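Local coordinates for protein 3-oxo-glucose-6-phosphate:glutamate aminotransferase (Bacillus subtilis subsp. subtilis, PDB 4K2M) that catalyses the pyridoxal phosphate-dependent, glutamate-linked transamination of 3-dehydro-glucose 6-phosphate to kanosamine 6-phosphate, a step towards kanosamine and the antibiotic neotrehalosadiamine, at residues G134-G139 with I272-H277; T128-I133 with G258-D263. All coordinates share one frame; numbering follows the deposited sequence.

Contact 1. Residues G134-G139 with I272-H277; sequences GLLALG and IQFSYH. With O1G (3-deoxy-3-[(E)-({3-hydroxy-2-methyl-5-[(phosphonooxy)methyl]pyridin-4-yl}methylidene)amino]-6-O-phosphono-alpha-D-gluco pyranose), chain I.
Phe274 meets Leu136 with the flat of its ring: Leu136 CB stands over the ring centre, 3.8 Å from the centroid and only 11° off the ring normal, a CH-pi contact in which the two side chains cross at about a right angle. Leu136 CD1 lies on the same side of the ring but past its rim, 4.0 Å from Phe274 CE1, while the rim at Phe274 CE2 comes within 3.6 Å of the carbonyl O of Leu136. That carbonyl is also bonded by Gly139 N as part of a Schellman motif, with Gly139 at positive phi closing helix 127-137. Ala137 adds a looser methyl contact, its CB lying 4.4 Å from Phe274 CD2. The ring of Phe274 thus joins the C-terminal turns of two helices, 127-137 and 265-275, in the large domain of an aspartate aminotransferase fold. At Ser275 the hydroxyl turns back into its own helix and donates to Ile272 O at 2.7 Å. Tyr276 leaves the helix with its ring carbon CG anti to the backbone N (chi1 -162°), which sends the ring away from helix 127-137 and into the substrate pocket. There its OH donates to OP7 on the sugar 6-phosphate of the external aldimine at 2.7 Å, and the oxygen sits at the ring edge, near its plane. His277 meets the second subunit: its O accepts from Asn158 ND2 of that subunit, and its ring meets Phe153 of the same subunit edge-to-face.

Contact 2. Residues T128-I133 with G258-D263; sequences TDAIMI and GAIATD. With O1G (3-deoxy-3-[(E)-({3-hydroxy-2-methyl-5-[(phosphonooxy)methyl]pyridin-4-yl}methylidene)amino]-6-O-phosphono-alpha-D-gluco pyranose), chain C.
Ile260 carries its CG1 beside the backbone N (chi1 -67°) and then runs on extended, which carries CD1 from the strand to the helix 128-133 between Ala130 and Ile133. On the helix side, chi1 of -71° turns the CG2 branch of Ile133 anti to its own N, and this methyl receives Ile260 CD1 at 3.6 Å, the two side chains crossing at about a right angle. The same CD1 lies 3.5 Å from the carbonyl O of Ala130. Nearer the strand backbone, Ala130 CB packs beside Ile260 CG1 at 3.8 Å and rests 3.5 Å from the carbonyl O of Ala259. With just a methyl on Ala130, helix and strand come close, their axes 7.1 Å apart and their directions 34° from parallel; no hydrogen bond links them, and the buried contact is held by apolar packing. At the start of the helix, Thr128 faces the cofactor. Its backbone N and its OG1 both donate to phosphate oxygen OP1 of the external aldimine, the N at 2.8 Å and the OG1 at 2.7 Å. This end of helix 127-137 therefore meets the phosphate, and the helix dipole would probably favour its negative charge. Ser244, the last residue of the neighbouring strand 240-244, also bonds to this ligand. In the mixed sheet of this type I PLP-enzyme fold, strand 258-262 runs antiparallel to both its neighbours, 120-124 and 240-244. Helix 127-137 packs over it, flanked by helix 154-163, whose Ala155, Ala159 and Ala162 touch Thr128, Ile131 and Met132, and by helix 265-275, whose Cys271 packs on Ile260.

Helix 127-137 is common to both contacts: contact 2 uses its first turns and contact 1 its last. Every residue touching across contact 2 is buried, and the packing there is apolar, with the helix lying on the central sheet; contact 1 is partly buried, farther from the chain's centre, and joins two helix ends through an aromatic face. Strand 258-262 is followed closely in the chain by helix 265-275, and the contacts touch where Phe274 CB meets Ile133 CG2 at 3.7 Å. Each reaches a different bound aldimine: contact 2 grips the cofactor phosphate of one, contact 1 the sugar phosphate of the other, as expected for active sites shared between subunits of the dimer.

Contact 1. Residues G134-G139 with I272-H277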
# COMPACT_ATOMS: atom_id res chain seq x y z
N GLY A 134 9.60 11.36 -2.07
CA GLY A 134 10.83 11.95 -2.58
C GLY A 134 10.76 13.47 -2.63
O GLY A 134 11.69 14.17 -2.24
N LEU A 135 9.63 14.00 -3.10
CA LEU A 135 9.44 15.45 -3.13
C LEU A 135 9.53 16.05 -1.74
O LEU A 135 10.22 17.05 -1.51
CB LEU A 135 8.09 15.80 -3.78
CG LEU A 135 8.01 15.63 -5.30
CD1 LEU A 135 6.57 15.68 -5.79
CD2 LEU A 135 8.82 16.72 -5.97
N LEU A 136 8.82 15.45 -0.79
CA LEU A 136 8.85 15.95 0.57
C LEU A 136 10.24 15.84 1.20
O LEU A 136 10.70 16.76 1.89
CB LEU A 136 7.80 15.23 1.43
CG LEU A 136 6.36 15.50 1.02
CD1 LEU A 136 5.40 14.54 1.71
CD2 LEU A 136 5.94 16.95 1.36
N ALA A 137 10.91 14.70 0.99
CA ALA A 137 12.26 14.50 1.52
C ALA A 137 13.24 15.52 0.96
O ALA A 137 14.17 15.93 1.65
CB ALA A 137 12.75 13.06 1.26
N LEU A 138 13.03 15.91 -0.29
CA LEU A 138 13.86 16.92 -0.95
C LEU A 138 13.53 18.33 -0.47
O LEU A 138 14.16 19.29 -0.89
CB LEU A 138 13.68 16.84 -2.46
CG LEU A 138 14.47 15.77 -3.21
CD1 LEU A 138 13.92 15.61 -4.64
CD2 LEU A 138 15.94 16.14 -3.26
N GLY A 139 12.54 18.46 0.40
CA GLY A 139 12.24 19.74 1.02
C GLY A 139 11.11 20.52 0.38
O GLY A 139 11.02 21.73 0.58
N ILE A 272 13.18 7.68 4.53
CA ILE A 272 12.76 6.65 5.46
C ILE A 272 11.81 7.24 6.50
O ILE A 272 10.79 6.62 6.84
CB ILE A 272 13.95 5.98 6.16
CG1 ILE A 272 14.81 5.24 5.13
CG2 ILE A 272 13.47 5.01 7.23
CD1 ILE A 272 16.14 4.75 5.67
N GLN A 273 12.12 8.44 6.99
CA GLN A 273 11.26 9.08 7.99
C GLN A 273 9.87 9.37 7.42
O GLN A 273 8.87 9.04 8.04
CB GLN A 273 11.92 10.36 8.55
CG GLN A 273 13.24 10.09 9.25
CD GLN A 273 14.07 11.34 9.45
OE1 GLN A 273 13.76 12.41 8.92
NE2 GLN A 273 15.13 11.21 10.24
N PHE A 274 9.81 9.94 6.22
CA PHE A 274 8.52 10.20 5.60
C PHE A 274 7.74 8.93 5.24
O PHE A 274 6.51 8.93 5.24
CB PHE A 274 8.69 11.06 4.34
CG PHE A 274 8.65 12.54 4.60
CD1 PHE A 274 7.47 13.15 4.98
CD2 PHE A 274 9.80 13.31 4.47
CE1 PHE A 274 7.42 14.52 5.21
CE2 PHE A 274 9.76 14.68 4.71
CZ PHE A 274 8.57 15.28 5.08
N SER A 275 8.46 7.85 4.95
CA SER A 275 7.84 6.58 4.53
C SER A 275 7.22 5.85 5.70
O SER A 275 6.40 4.92 5.54
CB SER A 275 8.89 5.68 3.88
OG SER A 275 9.68 5.05 4.89
N TYR A 276 7.64 6.22 6.91
CA TYR A 276 7.15 5.51 8.08
C TYR A 276 6.88 6.44 9.27
O TYR A 276 7.65 6.47 10.24
CB TYR A 276 8.11 4.37 8.45
CG TYR A 276 7.51 3.34 9.36
CD1 TYR A 276 6.38 2.62 8.99
CD2 TYR A 276 8.08 3.06 10.61
CE1 TYR A 276 5.82 1.65 9.83
CE2 TYR A 276 7.54 2.11 11.45
CZ TYR A 276 6.41 1.40 11.05
OH TYR A 276 5.87 0.45 11.87
N HIS A 277 5.78 7.19 9.15
CA HIS A 277 5.16 7.91 10.27
C HIS A 277 5.96 9.07 10.85
O HIS A 277 5.57 9.67 11.86
CB HIS A 277 4.73 6.94 11.37
CG HIS A 277 3.61 6.03 10.96
ND1 HIS A 277 2.37 6.52 10.59
CD2 HIS A 277 3.53 4.68 10.86
CE1 HIS A 277 1.58 5.50 10.26
NE2 HIS A 277 2.26 4.38 10.42
P O1G I . -2.47 1.09 9.70
C3A O1G I . -3.89 2.17 15.22
O3 O1G I . -3.51 1.31 16.20
C1 O1G I . 1.58 -0.91 15.90
N1' O1G I . -5.19 3.98 14.44
C2 O1G I . 0.27 -0.14 15.89
O2 O1G I . -0.44 -0.53 17.11
C9A O1G I . -4.85 3.15 15.45
C2A O1G I . -5.52 3.32 16.80
C3 O1G I . -0.59 -0.46 14.66
N3' O1G I . -1.64 0.57 14.71
O1 O1G I . 1.33 -2.31 16.09
C4 O1G I . 0.23 -0.43 13.35
O4 O1G I . -0.64 -1.16 12.47
C4A O1G I . -3.30 2.04 13.96
C4B O1G I . -2.28 1.02 13.69
C5 O1G I . 1.48 -1.28 13.55
O5 O1G I . 2.28 -0.79 14.64
C5A O1G I . -3.68 2.90 12.95
C5T O1G I . -3.14 2.91 11.51
C6 O1G I . 2.45 -1.24 12.40
C6A O1G I . -4.64 3.87 13.21
OP1 O1G I . -2.12 2.25 8.80
OP2 O1G I . -3.31 0.06 9.00
OP3 O1G I . -1.20 0.51 10.36
OP4 O1G I . -3.45 1.63 10.89
O6 O1G I . 3.56 -2.06 12.47
P' O1G I . 4.19 -2.65 11.12
OP6 O1G I . 3.05 -3.34 10.39
OP7 O1G I . 4.79 -1.48 10.37
OP8 O1G I . 5.23 -3.63 11.65

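Contact 2. Residues T128-I133 with G258-D263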
# COMPACT_ATOMS: atom_id res chain seq x y z
N THR A 128 3.57 5.96 -6.83
CA THR A 128 3.00 7.26 -6.48
C THR A 128 3.56 7.75 -5.15
O THR A 128 3.96 8.93 -5.01
CB THR A 128 1.46 7.18 -6.39
OG1 THR A 128 0.93 6.76 -7.65
CG2 THR A 128 0.88 8.55 -6.04
N ASP A 129 3.61 6.85 -4.18
CA ASP A 129 4.13 7.19 -2.86
C ASP A 129 5.62 7.52 -2.93
O ASP A 129 6.09 8.41 -2.23
CB ASP A 129 3.90 6.04 -1.87
CG ASP A 129 2.42 5.84 -1.54
OD1 ASP A 129 1.82 6.75 -0.94
OD2 ASP A 129 1.86 4.77 -1.89
N ALA A 130 6.36 6.81 -3.78
CA ALA A 130 7.77 7.09 -3.96
C ALA A 130 7.98 8.54 -4.43
O ALA A 130 8.86 9.25 -3.93
CB ALA A 130 8.38 6.11 -4.97
N ILE A 131 7.18 9.00 -5.39
CA ILE A 131 7.33 10.37 -5.87
C ILE A 131 6.95 11.36 -4.77
O ILE A 131 7.65 12.35 -4.54
CB ILE A 131 6.49 10.61 -7.13
CG1 ILE A 131 6.94 9.65 -8.24
CG2 ILE A 131 6.63 12.10 -7.58
CD1 ILE A 131 5.94 9.54 -9.39
N MET A 132 5.84 11.10 -4.09
CA MET A 132 5.37 12.00 -3.05
C MET A 132 6.37 12.12 -1.91
O MET A 132 6.71 13.23 -1.48
CB MET A 132 4.02 11.50 -2.51
CG MET A 132 3.37 12.46 -1.57
SD MET A 132 1.83 11.74 -0.99
CE MET A 132 2.44 10.31 -0.09
N ILE A 133 6.87 10.99 -1.44
CA ILE A 133 7.87 11.00 -0.39
C ILE A 133 9.17 11.66 -0.85
O ILE A 133 9.77 12.46 -0.12
CB ILE A 133 8.13 9.57 0.11
CG1 ILE A 133 6.91 9.10 0.91
CG2 ILE A 133 9.34 9.52 1.01
CD1 ILE A 133 6.85 7.57 1.06
N GLY A 258 6.77 0.22 -4.74
CA GLY A 258 7.68 1.04 -5.54
C GLY A 258 8.98 1.24 -4.80
O GLY A 258 9.26 0.57 -3.82
N ALA A 259 9.82 2.17 -5.27
CA ALA A 259 11.04 2.44 -4.54
C ALA A 259 11.57 3.82 -4.81
O ALA A 259 11.31 4.41 -5.86
CB ALA A 259 12.11 1.42 -4.87
N ILE A 260 12.34 4.33 -3.85
CA ILE A 260 13.10 5.55 -4.03
C ILE A 260 14.58 5.16 -4.01
O ILE A 260 14.99 4.38 -3.15
CB ILE A 260 12.86 6.50 -2.87
CG1 ILE A 260 11.41 6.99 -2.88
CG2 ILE A 260 13.79 7.71 -2.95
CD1 ILE A 260 11.01 7.72 -1.59
N ALA A 261 15.37 5.68 -4.94
CA ALA A 261 16.80 5.40 -4.92
C ALA A 261 17.57 6.70 -4.91
O ALA A 261 17.22 7.64 -5.62
CB ALA A 261 17.20 4.56 -6.12
N THR A 262 18.60 6.78 -4.08
CA THR A 262 19.41 7.99 -4.02
C THR A 262 20.81 7.65 -3.55
O THR A 262 21.01 6.62 -2.90
CB THR A 262 18.78 9.08 -3.11
OG1 THR A 262 19.55 10.29 -3.21
CG2 THR A 262 18.74 8.63 -1.64
N ASP A 263 21.78 8.50 -3.90
CA ASP A 263 23.13 8.37 -3.37
C ASP A 263 23.33 9.21 -2.11
O ASP A 263 24.35 9.08 -1.43
CB ASP A 263 24.17 8.76 -4.43
CG ASP A 263 24.38 7.68 -5.47
OD1 ASP A 263 24.24 6.48 -5.14
OD2 ASP A 263 24.72 8.02 -6.63
P O1G C . 2.15 3.18 -9.03
C3A O1G C . 3.37 5.50 -14.22
O3 O1G C . 3.05 4.83 -15.35
C1 O1G C . -1.78 2.04 -15.62
N1' O1G C . 4.51 7.23 -13.07
C2 O1G C . -0.55 2.93 -15.43
O2 O1G C . 0.16 2.80 -16.71
C9A O1G C . 4.23 6.61 -14.23
C2A O1G C . 4.87 7.14 -15.50
C3 O1G C . 0.34 2.50 -14.25
N3' O1G C . 1.29 3.62 -14.09
O1 O1G C . -1.44 0.74 -16.11
C4 O1G C . -0.48 2.21 -12.98
O4 O1G C . 0.45 1.41 -12.22
C4A O1G C . 2.82 5.06 -13.03
C4B O1G C . 1.89 3.91 -13.00
C5 O1G C . -1.63 1.28 -13.36
O5 O1G C . -2.46 1.86 -14.37
C5A O1G C . 3.13 5.72 -11.85
C5T O1G C . 2.60 5.38 -10.44
C6 O1G C . -2.63 1.07 -12.25
C6A O1G C . 3.98 6.81 -11.90
OP1 O1G C . 1.74 4.17 -7.97
OP2 O1G C . 3.11 2.14 -8.54
OP3 O1G C . 0.94 2.65 -9.83
OP4 O1G C . 3.07 4.05 -10.08
O6 O1G C . -3.53 0.05 -12.46
P' O1G C . -4.08 -0.82 -11.23
OP6 O1G C . -2.87 -1.51 -10.64
OP7 O1G C . -4.78 0.11 -10.26
OP8 O1G C . -5.05 -1.78 -11.93